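Local atomic coordinates of ochratoxinase (Aspergillus niger, PDB entry 4C65), a protein that uses zinc to release C-terminal amino acids, preferably aromatic ones such as phenylalanine, and thereby degrades the mycotoxin ochratoxin A. Residues V230-A235 against I256-K261; C180-D183 against E187-R190; A250-A255 against E264-A269. All coordinates share one frame; numbering follows the deposited sequence. Where two conformers were deposited one is given.

Interaction 1: V230-A235 against I256-K261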
ATOM      1  N   VAL A 230      14.262 -10.546  24.999  1.00 19.73           N
ATOM      2  CA  VAL A 230      14.234  -9.205  24.431  1.00 19.40           C
ATOM      3  C   VAL A 230      13.048  -8.401  24.969  1.00 18.05           C
ATOM      4  O   VAL A 230      13.214  -7.284  25.432  1.00 17.69           O
ATOM      5  CB  VAL A 230      14.240  -9.255  22.887  1.00 19.95           C
ATOM      6  CG1 VAL A 230      13.854  -7.926  22.273  1.00 19.68           C
ATOM      7  CG2 VAL A 230      15.611  -9.682  22.407  1.00 21.20           C
ATOM      8  N   ILE A 231      11.867  -8.997  24.976  1.00 17.34           N
ATOM      9  CA  ILE A 231      10.725  -8.350  25.580  1.00 16.27           C
ATOM     10  C   ILE A 231      10.996  -7.902  27.023  1.00 15.88           C
ATOM     11  O   ILE A 231      10.700  -6.755  27.391  1.00 15.67           O
ATOM     12  CB  ILE A 231       9.476  -9.241  25.538  1.00 15.83           C
ATOM     13  CG1 ILE A 231       8.974  -9.323  24.096  1.00 16.21           C
ATOM     14  CG2 ILE A 231       8.374  -8.656  26.407  1.00 14.94           C
ATOM     15  CD1 ILE A 231       8.014 -10.459  23.852  1.00 16.31           C
ATOM     16  N   VAL A 232      11.537  -8.790  27.846  1.00 15.93           N
ATOM     17  CA  VAL A 232      11.868  -8.453  29.240  1.00 15.62           C
ATOM     18  C   VAL A 232      12.895  -7.315  29.314  1.00 15.95           C
ATOM     19  O   VAL A 232      12.752  -6.401  30.124  1.00 15.78           O
ATOM     20  CB  VAL A 232      12.334  -9.705  30.027  1.00 16.05           C
ATOM     21  CG1 VAL A 232      12.962  -9.318  31.368  1.00 16.18           C
ATOM     22  CG2 VAL A 232      11.155 -10.636  30.249  1.00 15.64           C
ATOM     23  N   GLU A 233      13.918  -7.368  28.465  1.00 16.90           N
ATOM     24  CA  GLU A 233      14.960  -6.336  28.412  1.00 17.60           C
ATOM     25  C   GLU A 233      14.392  -4.984  27.989  1.00 17.22           C
ATOM     26  O   GLU A 233      14.768  -3.944  28.525  1.00 17.08           O
ATOM     27  CB  GLU A 233      16.077  -6.750  27.461  1.00 18.53           C
ATOM     28  CG  GLU A 233      16.949  -7.856  28.013  1.00 19.29           C
ATOM     29  CD  GLU A 233      17.816  -8.515  26.939  1.00 20.43           C
ATOM     30  OE1 GLU A 233      17.579  -8.242  25.731  1.00 20.57           O
ATOM     31  OE2 GLU A 233      18.727  -9.298  27.306  1.00 21.25           O
ATOM     32  N   GLU A 234      13.521  -5.004  26.988  1.00 17.17           N
ATOM     33  CA  GLU A 234      12.866  -3.781  26.533  1.00 16.85           C
ATOM     34  C   GLU A 234      12.043  -3.174  27.655  1.00 16.10           C
ATOM     35  O   GLU A 234      12.140  -1.985  27.890  1.00 16.48           O
ATOM     36  CB  GLU A 234      11.972  -4.050  25.332  1.00 16.73           C
ATOM     37  CG  GLU A 234      12.733  -4.260  24.039  1.00 17.72           C
ATOM     38  CD  GLU A 234      13.520  -3.056  23.625  1.00 18.24           C
ATOM     39  OE1 GLU A 234      12.996  -1.939  23.804  1.00 18.29           O
ATOM     40  OE2 GLU A 234      14.648  -3.225  23.110  1.00 19.20           O
ATOM     41  N   ALA A 235      11.240  -3.981  28.338  1.00 15.49           N
ATOM     42  CA  ALA A 235      10.435  -3.474  29.454  1.00 14.73           C
ATOM     43  C   ALA A 235      11.319  -2.892  30.556  1.00 14.99           C
ATOM     44  O   ALA A 235      11.101  -1.778  31.000  1.00 14.46           O
ATOM     45  CB  ALA A 235       9.570  -4.568  30.020  1.00 14.17           C
ATOM     46  N   ILE A 256       9.928 -17.628  33.270  1.00 20.15           N
ATOM     47  CA  ILE A 256      10.810 -17.402  34.417  1.00 20.71           C
ATOM     48  C   ILE A 256      12.263 -17.191  33.976  1.00 21.59           C
ATOM     49  O   ILE A 256      12.897 -16.210  34.349  1.00 21.57           O
ATOM     50  CB  ILE A 256      10.723 -18.586  35.403  1.00 21.61           C
ATOM     51  CG1 ILE A 256       9.352 -18.551  36.097  1.00 21.02           C
ATOM     52  CG2 ILE A 256      11.876 -18.548  36.408  1.00 22.01           C
ATOM     53  CD1 ILE A 256       9.089 -19.733  37.013  1.00 22.07           C
ATOM     54  N   LYS A 257      12.749 -18.086  33.137  1.00 22.61           N
ATOM     55  CA  LYS A 257      14.065 -17.966  32.522  1.00 23.80           C
ATOM     56  C   LYS A 257      14.292 -16.632  31.822  1.00 22.27           C
ATOM     57  O   LYS A 257      15.342 -16.046  31.970  1.00 22.10           O
ATOM     58  CB  LYS A 257      14.218 -19.087  31.520  1.00 25.95           C
ATOM     59  CG  LYS A 257      15.589 -19.448  31.083  1.00 28.70           C
ATOM     60  CD  LYS A 257      15.530 -20.530  29.992  1.00 31.21           C
ATOM     61  CE  LYS A 257      16.781 -20.690  29.113  1.00 33.85           C
ATOM     62  NZ  LYS A 257      18.033 -20.178  29.737  1.00 35.25           N
ATOM     63  N   ALA A 258      13.289 -16.140  31.099  1.00 20.90           N
ATOM     64  CA  ALA A 258      13.391 -14.875  30.359  1.00 20.05           C
ATOM     65  C   ALA A 258      13.476 -13.645  31.258  1.00 19.24           C
ATOM     66  O   ALA A 258      14.026 -12.628  30.844  1.00 18.82           O
ATOM     67  CB  ALA A 258      12.215 -14.720  29.423  1.00 19.58           C
ATOM     68  N   GLY A 259      12.939 -13.740  32.479  1.00 18.61           N
ATOM     69  CA  GLY A 259      13.014 -12.661  33.445  1.00 18.27           C
ATOM     70  C   GLY A 259      11.685 -12.024  33.795  1.00 17.57           C
ATOM     71  O   GLY A 259      11.663 -10.964  34.412  1.00 17.18           O
ATOM     72  N   CYS A 260      10.578 -12.655  33.406  1.00 17.51           N
ATOM     73  CA  CYS A 260       9.252 -12.162  33.768  1.00 17.16           C
ATOM     74  C   CYS A 260       9.106 -12.166  35.291  1.00 17.13           C
ATOM     75  O   CYS A 260       9.642 -13.036  35.943  1.00 17.54           O
ATOM     76  CB  CYS A 260       8.161 -13.022  33.136  1.00 17.11           C
ATOM     77  SG  CYS A 260       8.165 -13.011  31.341  1.00 17.73           S
ATOM     78  N   LYS A 261       8.413 -11.165  35.824  1.00 16.91           N
ATOM     79  CA  LYS A 261       8.332 -10.961  37.255  1.00 17.16           C
ATOM     80  C   LYS A 261       6.943 -11.151  37.789  1.00 16.63           C
ATOM     81  O   LYS A 261       6.721 -11.076  38.971  1.00 16.50           O
ATOM     82  CB  LYS A 261       8.880  -9.595  37.629  1.00 17.52           C
ATOM     83  CG  LYS A 261      10.377  -9.477  37.414  1.00 18.89           C
ATOM     84  CD  LYS A 261      11.178 -10.426  38.305  1.00 20.46           C
ATOM     85  CE  LYS A 261      12.086  -9.669  39.246  1.00 22.28           C
ATOM     86  NZ  LYS A 261      11.730  -9.855  40.690  1.00 23.21           N
TER
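Val232 on helix 225-237 packs against the end of helix 249-258, which closes in a Schellman motif with Gly259 as its positive-phi residue, flanked by Ala258 and Cys260; both are outer helices of the TIM barrel. Val232 CB lies 3.5 Å from Ala258 O, so the side chain meets this carbonyl from its first carbon outward. CG1, placed anti to the backbone N by a chi1 of 168°, continues past the same oxygen to Gly259 O at 3.7 Å. CG2, beside the backbone N, also touches Ala258 O and reaches on to Cys260 N at 3.8 Å and Ala258 CB at 4.3 Å. A short, branched valine suits this place because its fork sits over Ala258 O, in van der Waals contact only. Gly259 suits its own place too: its phi of 114° is easy for glycine, and with no side chain in the way of Val232 CG1, helix 225-237 comes in to 6.1 Å between Val232 CA and Gly259 CA. Beyond it the chain heads for strand 262-263. Cys260 is buried, its side chain also resting on Val242 and Ala244, about 9 Å from the side chain of zinc ligand His245. Its sulfur, SG, stands 4.0 Å from Val232 CG2.

Interaction 2: C180-D183 against E187-R190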
ATOM      1  N   CYS A 180      -1.417  -7.040  20.307  1.00 16.57           N
ATOM      2  CA  CYS A 180      -0.310  -6.747  19.447  1.00 16.76           C
ATOM      3  C   CYS A 180       0.337  -8.056  19.038  1.00 16.47           C
ATOM      4  O   CYS A 180       0.813  -8.805  19.885  1.00 16.13           O
ATOM      5  CB  CYS A 180       0.673  -5.839  20.163  1.00 17.16           C
ATOM      6  SG  CYS A 180       2.086  -5.374  19.147  1.00 19.85           S
ATOM      7  N   ILE A 181       0.383  -8.318  17.729  1.00 15.96           N
ATOM      8  CA  ILE A 181       1.034  -9.497  17.180  1.00 15.60           C
ATOM      9  C   ILE A 181       2.422  -9.140  16.668  1.00 15.32           C
ATOM     10  O   ILE A 181       2.599  -8.213  15.862  1.00 15.26           O
ATOM     11  CB  ILE A 181       0.229 -10.090  16.004  1.00 15.75           C
ATOM     12  CG1 ILE A 181      -1.246 -10.298  16.343  1.00 15.89           C
ATOM     13  CG2 ILE A 181       0.957 -11.286  15.447  1.00 15.93           C
ATOM     14  CD1 ILE A 181      -1.626 -11.508  17.076  1.00 16.28           C
ATOM     15  N   ALA A 182       3.415  -9.889  17.122  1.00 15.01           N
ATOM     16  CA  ALA A 182       4.786  -9.644  16.712  1.00 15.04           C
ATOM     17  C   ALA A 182       5.529 -10.969  16.631  1.00 15.30           C
ATOM     18  O   ALA A 182       5.386 -11.813  17.515  1.00 15.66           O
ATOM     19  CB  ALA A 182       5.486  -8.688  17.687  1.00 14.54           C
ATOM     20  N   ASP A 183       6.352 -11.120  15.600  1.00 15.18           N
ATOM     21  CA  ASP A 183       7.104 -12.332  15.401  1.00 15.56           C
ATOM     22  C   ASP A 183       8.575 -12.017  15.155  1.00 15.50           C
ATOM     23  O   ASP A 183       8.923 -11.335  14.188  1.00 15.26           O
ATOM     24  CB  ASP A 183       6.554 -13.107  14.214  1.00 16.08           C
ATOM     25  CG  ASP A 183       5.126 -13.561  14.424  1.00 16.25           C
ATOM     26  OD1 ASP A 183       4.868 -14.360  15.346  1.00 16.44           O
ATOM     27  OD2 ASP A 183       4.243 -13.074  13.687  1.00 16.31           O
ATOM     28  N   GLU A 187      10.647  -7.463  15.566  1.00 15.25           N
ATOM     29  CA  GLU A 187       9.277  -7.007  15.746  1.00 14.92           C
ATOM     30  C   GLU A 187       8.906  -6.868  17.215  1.00 14.60           C
ATOM     31  O   GLU A 187       8.147  -5.958  17.575  1.00 14.54           O
ATOM     32  CB  GLU A 187       8.277  -7.928  15.032  1.00 14.89           C
ATOM     33  CG  GLU A 187       8.291  -7.779  13.517  1.00 15.02           C
ATOM     34  CD  GLU A 187       7.159  -8.526  12.827  1.00 15.15           C
ATOM     35  OE1 GLU A 187       6.243  -9.077  13.495  1.00 14.98           O
ATOM     36  OE2 GLU A 187       7.180  -8.565  11.588  1.00 15.48           O
ATOM     37  N   VAL A 188       9.414  -7.744  18.070  1.00 14.51           N
ATOM     38  CA  VAL A 188       8.989  -7.684  19.476  1.00 14.22           C
ATOM     39  C   VAL A 188       9.559  -6.438  20.160  1.00 13.99           C
ATOM     40  O   VAL A 188       8.938  -5.922  21.103  1.00 13.60           O
ATOM     41  CB  VAL A 188       9.239  -8.954  20.316  1.00 14.30           C
ATOM     42  CG1 VAL A 188       8.434 -10.130  19.792  1.00 14.49           C
ATOM     43  CG2 VAL A 188      10.712  -9.295  20.389  1.00 14.78           C
ATOM     44  N   ARG A 189      10.695  -5.938  19.684  1.00 13.84           N
ATOM     45  CA  ARG A 189      11.200  -4.694  20.231  1.00 13.85           C
ATOM     46  C   ARG A 189      10.192  -3.601  19.990  1.00 13.34           C
ATOM     47  O   ARG A 189       9.866  -2.858  20.903  1.00 13.22           O
ATOM     48  CB  ARG A 189      12.541  -4.299  19.630  1.00 14.25           C
ATOM     49  CG  ARG A 189      13.722  -5.144  20.104  1.00 14.57           C
ATOM     50  CD  ARG A 189      15.014  -4.486  19.661  1.00 14.84           C
ATOM     51  NE  ARG A 189      16.151  -5.386  19.766  1.00 15.09           N
ATOM     52  CZ  ARG A 189      16.800  -5.647  20.887  1.00 15.15           C
ATOM     53  NH1 ARG A 189      16.399  -5.127  22.045  1.00 14.98           N
ATOM     54  NH2 ARG A 189      17.847  -6.467  20.842  1.00 15.65           N
ATOM     55  N   ARG A 190       9.725  -3.476  18.758  1.00 13.36           N
ATOM     56  CA  ARG A 190       8.731  -2.447  18.476  1.00 13.21           C
ATOM     57  C   ARG A 190       7.454  -2.684  19.276  1.00 12.74           C
ATOM     58  O   ARG A 190       6.880  -1.734  19.825  1.00 12.83           O
ATOM     59  CB  ARG A 190       8.443  -2.307  16.983  1.00 13.30           C
ATOM     60  CG  ARG A 190       7.299  -1.313  16.743  1.00 13.36           C
ATOM     61  CD  ARG A 190       7.489  -0.400  15.549  1.00 13.36           C
ATOM     62  NE  ARG A 190       7.754  -1.138  14.330  1.00 13.42           N
ATOM     63  CZ  ARG A 190       8.830  -0.998  13.568  1.00 13.86           C
ATOM     64  NH1 ARG A 190       9.801  -0.158  13.867  1.00 14.08           N
ATOM     65  NH2 ARG A 190       8.947  -1.740  12.489  1.00 14.28           N
TER
HETATM   66  O   HOH W   1       3.760  -7.609  13.449  1.00 12.90           O
HETATM   67  O   HOH W   2      10.984  -9.740  13.656  1.00 11.96           O
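Glu187, in the first turn of helix 185-198, turns back to receive the backbone of Asp183, which has just left strand 179-181. The direct polar link is one hydrogen bond: Asp183 N donates to Glu187 OE1 over 2.9 Å, nearly straight at 166°, arriving from above the carboxylate plane and 39° out of it. With CG beside the backbone N (chi1 -73°), the extended glutamate chain carries OE1 to that amide.

Two waters add indirect links. One donates to Ile181 O and, at 2.9 Å, to Glu187 OE1, giving this oxygen a second partner. The other donates to Asp183 O, 2.7 Å from the water, and accepts from Glu187 N, joining the turn to the start of the helix.

Apolar packing lies beside this polar group. Ala182 CB touches Val188 CG1 at 3.9 Å and lies 3.9 Å from Glu187 CB; a small methyl suits a place pressed so near the helix.

Charge comes last. Asp183 OD2 and Glu187 OE1 approach to 4.5 Å, a repulsion probably offset by cations: Arg190 of a neighbouring subunit bridges to Asp183 OD2 and Glu187 OE2, and Arg193 of that subunit to Asp183 OD1. Thr146 of the same chain also bonds Asp183 OD2.

The arrangement is a tight strand-to-helix turn, opening the barrel helix that leads to strand 203-206, and its acidic side chains face another subunit of the homooctamer.

Interaction 3: A250-A255 against E264-A269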
ATOM      1  N   ALA A 250       6.015 -25.824  30.544  1.00 24.84           N
ATOM      2  CA  ALA A 250       6.926 -25.325  29.479  1.00 24.60           C
ATOM      3  C   ALA A 250       6.893 -23.788  29.407  1.00 23.08           C
ATOM      4  O   ALA A 250       7.940 -23.133  29.387  1.00 22.78           O
ATOM      5  CB  ALA A 250       6.568 -25.921  28.128  1.00 25.25           C
ATOM      6  N   GLY A 251       5.687 -23.231  29.355  1.00 22.24           N
ATOM      7  CA  GLY A 251       5.508 -21.789  29.296  1.00 20.92           C
ATOM      8  C   GLY A 251       5.916 -21.081  30.577  1.00 20.13           C
ATOM      9  O   GLY A 251       6.581 -20.037  30.526  1.00 19.61           O
ATOM     10  N   ILE A 252       5.543 -21.658  31.721  1.00 20.37           N
ATOM     11  CA  ILE A 252       5.947 -21.132  33.027  1.00 19.84           C
ATOM     12  C   ILE A 252       7.458 -21.000  33.113  1.00 20.13           C
ATOM     13  O   ILE A 252       7.972 -19.955  33.458  1.00 19.12           O
ATOM     14  CB  ILE A 252       5.468 -22.014  34.192  1.00 20.36           C
ATOM     15  CG1 ILE A 252       3.940 -22.053  34.250  1.00 20.34           C
ATOM     16  CG2 ILE A 252       6.005 -21.490  35.507  1.00 20.01           C
ATOM     17  CD1 ILE A 252       3.373 -23.054  35.254  1.00 21.31           C
ATOM     18  N   MET A 253       8.168 -22.070  32.785  1.00 21.71           N
ATOM     19  CA  MET A 253       9.628 -22.079  32.893  1.00 22.47           C
ATOM     20  C   MET A 253      10.284 -21.129  31.893  1.00 21.94           C
ATOM     21  O   MET A 253      11.260 -20.469  32.223  1.00 21.88           O
ATOM     22  CB  MET A 253      10.177 -23.495  32.718  1.00 24.14           C
ATOM     23  CG  MET A 253       9.717 -24.466  33.801  1.00 25.12           C
ATOM     24  SD  MET A 253      10.319 -24.012  35.438  1.00 25.06           S
ATOM     25  CE  MET A 253      11.982 -24.653  35.286  1.00 26.43           C
ATOM     26  N   ALA A 254       9.752 -21.047  30.691  1.00 21.77           N
ATOM     27  CA  ALA A 254      10.329 -20.140  29.717  1.00 21.62           C
ATOM     28  C   ALA A 254      10.148 -18.686  30.174  1.00 20.49           C
ATOM     29  O   ALA A 254      11.047 -17.858  29.992  1.00 20.22           O
ATOM     30  CB  ALA A 254       9.713 -20.357  28.342  1.00 21.90           C
ATOM     31  N   ALA A 255       9.003 -18.383  30.780  1.00 19.76           N
ATOM     32  CA  ALA A 255       8.729 -17.022  31.247  1.00 18.70           C
ATOM     33  C   ALA A 255       9.675 -16.675  32.389  1.00 19.20           C
ATOM     34  O   ALA A 255      10.181 -15.570  32.462  1.00 18.84           O
ATOM     35  CB  ALA A 255       7.293 -16.885  31.679  1.00 18.01           C
ATOM     36  N   GLU A 264       0.615 -15.164  35.386  1.00 17.98           N
ATOM     37  CA  GLU A 264      -0.822 -15.283  35.521  0.50 18.27           C
ATOM     38  C   GLU A 264      -1.302 -16.718  35.292  1.00 19.68           C
ATOM     39  O   GLU A 264      -0.756 -17.415  34.439  1.00 20.15           O
ATOM     40  CB  GLU A 264      -1.507 -14.320  34.566  0.50 17.76           C
ATOM     41  CG  GLU A 264      -0.719 -13.066  34.294  0.50 16.98           C
ATOM     42  CD  GLU A 264      -0.741 -12.227  35.567  0.50 16.47           C
ATOM     43  OE1 GLU A 264      -1.868 -11.981  36.074  0.50 16.15           O
ATOM     44  OE2 GLU A 264       0.338 -11.811  36.063  0.50 16.25           O
ATOM     45  N   HIS A 265      -2.329 -17.107  36.039  1.00 20.40           N
ATOM     46  CA  HIS A 265      -2.918 -18.431  35.988  1.00 22.09           C
ATOM     47  C   HIS A 265      -2.003 -19.472  36.608  1.00 22.39           C
ATOM     48  O   HIS A 265      -2.350 -20.093  37.622  1.00 23.28           O
ATOM     49  CB  HIS A 265      -3.319 -18.831  34.554  1.00 23.45           C
ATOM     50  CG  HIS A 265      -3.903 -17.705  33.762  1.00 23.51           C
ATOM     51  ND1 HIS A 265      -5.046 -17.046  34.147  1.00 23.75           N
ATOM     52  CD2 HIS A 265      -3.479 -17.095  32.635  1.00 23.51           C
ATOM     53  CE1 HIS A 265      -5.305 -16.079  33.291  1.00 23.38           C
ATOM     54  NE2 HIS A 265      -4.374 -16.095  32.354  1.00 23.67           N
ATOM     55  N   VAL A 266      -0.854 -19.680  35.976  1.00 21.75           N
ATOM     56  CA  VAL A 266       0.199 -20.539  36.485  1.00 21.93           C
ATOM     57  C   VAL A 266      -0.320 -21.923  36.815  1.00 22.86           C
ATOM     58  O   VAL A 266       0.136 -22.560  37.761  1.00 23.82           O
ATOM     59  CB  VAL A 266       0.903 -19.935  37.713  1.00 21.41           C
ATOM     60  CG1 VAL A 266       2.395 -20.181  37.609  1.00 21.73           C
ATOM     61  CG2 VAL A 266       0.677 -18.435  37.827  1.00 20.29           C
ATOM     62  N   SER A 267      -1.204 -22.425  35.964  1.00 22.86           N
ATOM     63  CA  SER A 267      -1.970 -23.642  36.238  1.00 23.85           C
ATOM     64  C   SER A 267      -1.167 -24.915  36.531  1.00 24.90           C
ATOM     65  O   SER A 267      -1.678 -25.810  37.201  1.00 25.88           O
ATOM     66  CB  SER A 267      -2.937 -23.910  35.077  1.00 24.21           C
ATOM     67  OG  SER A 267      -3.751 -22.778  34.861  1.00 23.29           O
ATOM     68  N   TYR A 268       0.052 -25.032  36.010  1.00 24.58           N
ATOM     69  CA  TYR A 268       0.847 -26.250  36.233  1.00 25.87           C
ATOM     70  C   TYR A 268       2.097 -25.972  37.062  1.00 25.80           C
ATOM     71  O   TYR A 268       3.114 -26.647  36.925  1.00 26.39           O
ATOM     72  CB  TYR A 268       1.178 -26.937  34.879  1.00 26.41           C
ATOM     73  CG  TYR A 268      -0.024 -27.589  34.269  1.00 26.98           C
ATOM     74  CD1 TYR A 268      -0.368 -28.906  34.587  1.00 28.60           C
ATOM     75  CD2 TYR A 268      -0.850 -26.886  33.423  1.00 26.19           C
ATOM     76  CE1 TYR A 268      -1.499 -29.498  34.051  1.00 29.53           C
ATOM     77  CE2 TYR A 268      -1.990 -27.462  32.900  1.00 27.13           C
ATOM     78  CZ  TYR A 268      -2.306 -28.766  33.217  1.00 28.88           C
ATOM     79  OH  TYR A 268      -3.433 -29.314  32.676  1.00 30.06           O
ATOM     80  N   ALA A 269       2.019 -24.953  37.908  1.00 25.39           N
ATOM     81  CA  ALA A 269       3.080 -24.690  38.865  1.00 25.74           C
ATOM     82  C   ALA A 269       3.190 -25.861  39.813  1.00 27.83           C
ATOM     83  O   ALA A 269       2.194 -26.319  40.353  1.00 28.97           O
ATOM     84  CB  ALA A 269       2.802 -23.427  39.639  1.00 24.50           C
TER
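Ile252 of helix 249-258 and Val266 of the loop after strand 262-263 cross at about a right angle. The isoleucine points its long branch at the loop: CG1 lies beside the backbone N, and chi2 of 172° stretches the chain so that CD1 becomes the leading atom. Isoleucine suits the place because this branch reaches from helix to turn. Val266 lays its CG1 methyl against it, 3.8 Å from Ile252 CD1 and 4.1 Å from Ile252 CG1, so one methyl of this compact, apolar residue packs on the last two carbons of the isoleucine in a buried contact.

Past the valine, CD1 packs by van der Waals contact on the peptide joining Tyr268 to Ala269, with Tyr268 C at 3.7 Å and Ala269 N at 3.5 Å. The N-H of that peptide is satisfied by Val266 O over 3.0 Å from Ala269 N, closing a type I beta turn from Val266 to Ala269. Tyr268 contributes its backbone and CB here while its ring leads away, toward Ser316 and Asn219; Ala269, small enough for the turn to lie close, brings CB to 4.4 Å from Ile252 CD1.

The turn stands at the mouth of the TIM barrel, where the amidohydrolase fold carries its metal ligands at the C-terminal ends of the barrel strands and just beyond them. His265, just ahead of Val266, binds the second zinc. The chain turns a corner at Glu264, and the positive phi of His265 and Val266 carry it on into the turn. Val266 also rests on Tyr284 of strand 283-285, and Ile252 on Val273 of helix 271-280. The His265 ring stacks with that of His247, its ND1 is hydrogen-bonded to Thr287 OG1, and Ser267 OG bonds to His247 ND1.

In the fold
The contacts form a chain, interaction 1 touching both of the others. Interactions 2 and 1, centres 14 Å apart, join through neighbouring helices: Arg189 NH1 forms a salt bridge with Glu234 OE2 at 2.8 Å, while Ile231 CG1 packs on Val188 CB at 3.8 Å. Interactions 1 and 3, centres also 14 Å apart, share helix 249-258, and Cys260 N probably donates to Ala255 O across 3.1 Å. Interactions 2 and 3 do not touch, their nearest atoms being about 13 Å apart. Their relation to the zinc site differs: interaction 3 contains zinc ligand His265, the side chain of Cys260 in interaction 1 is about 9 Å from that of Lys204, and interaction 2 lies away from it, at contacts between subunits.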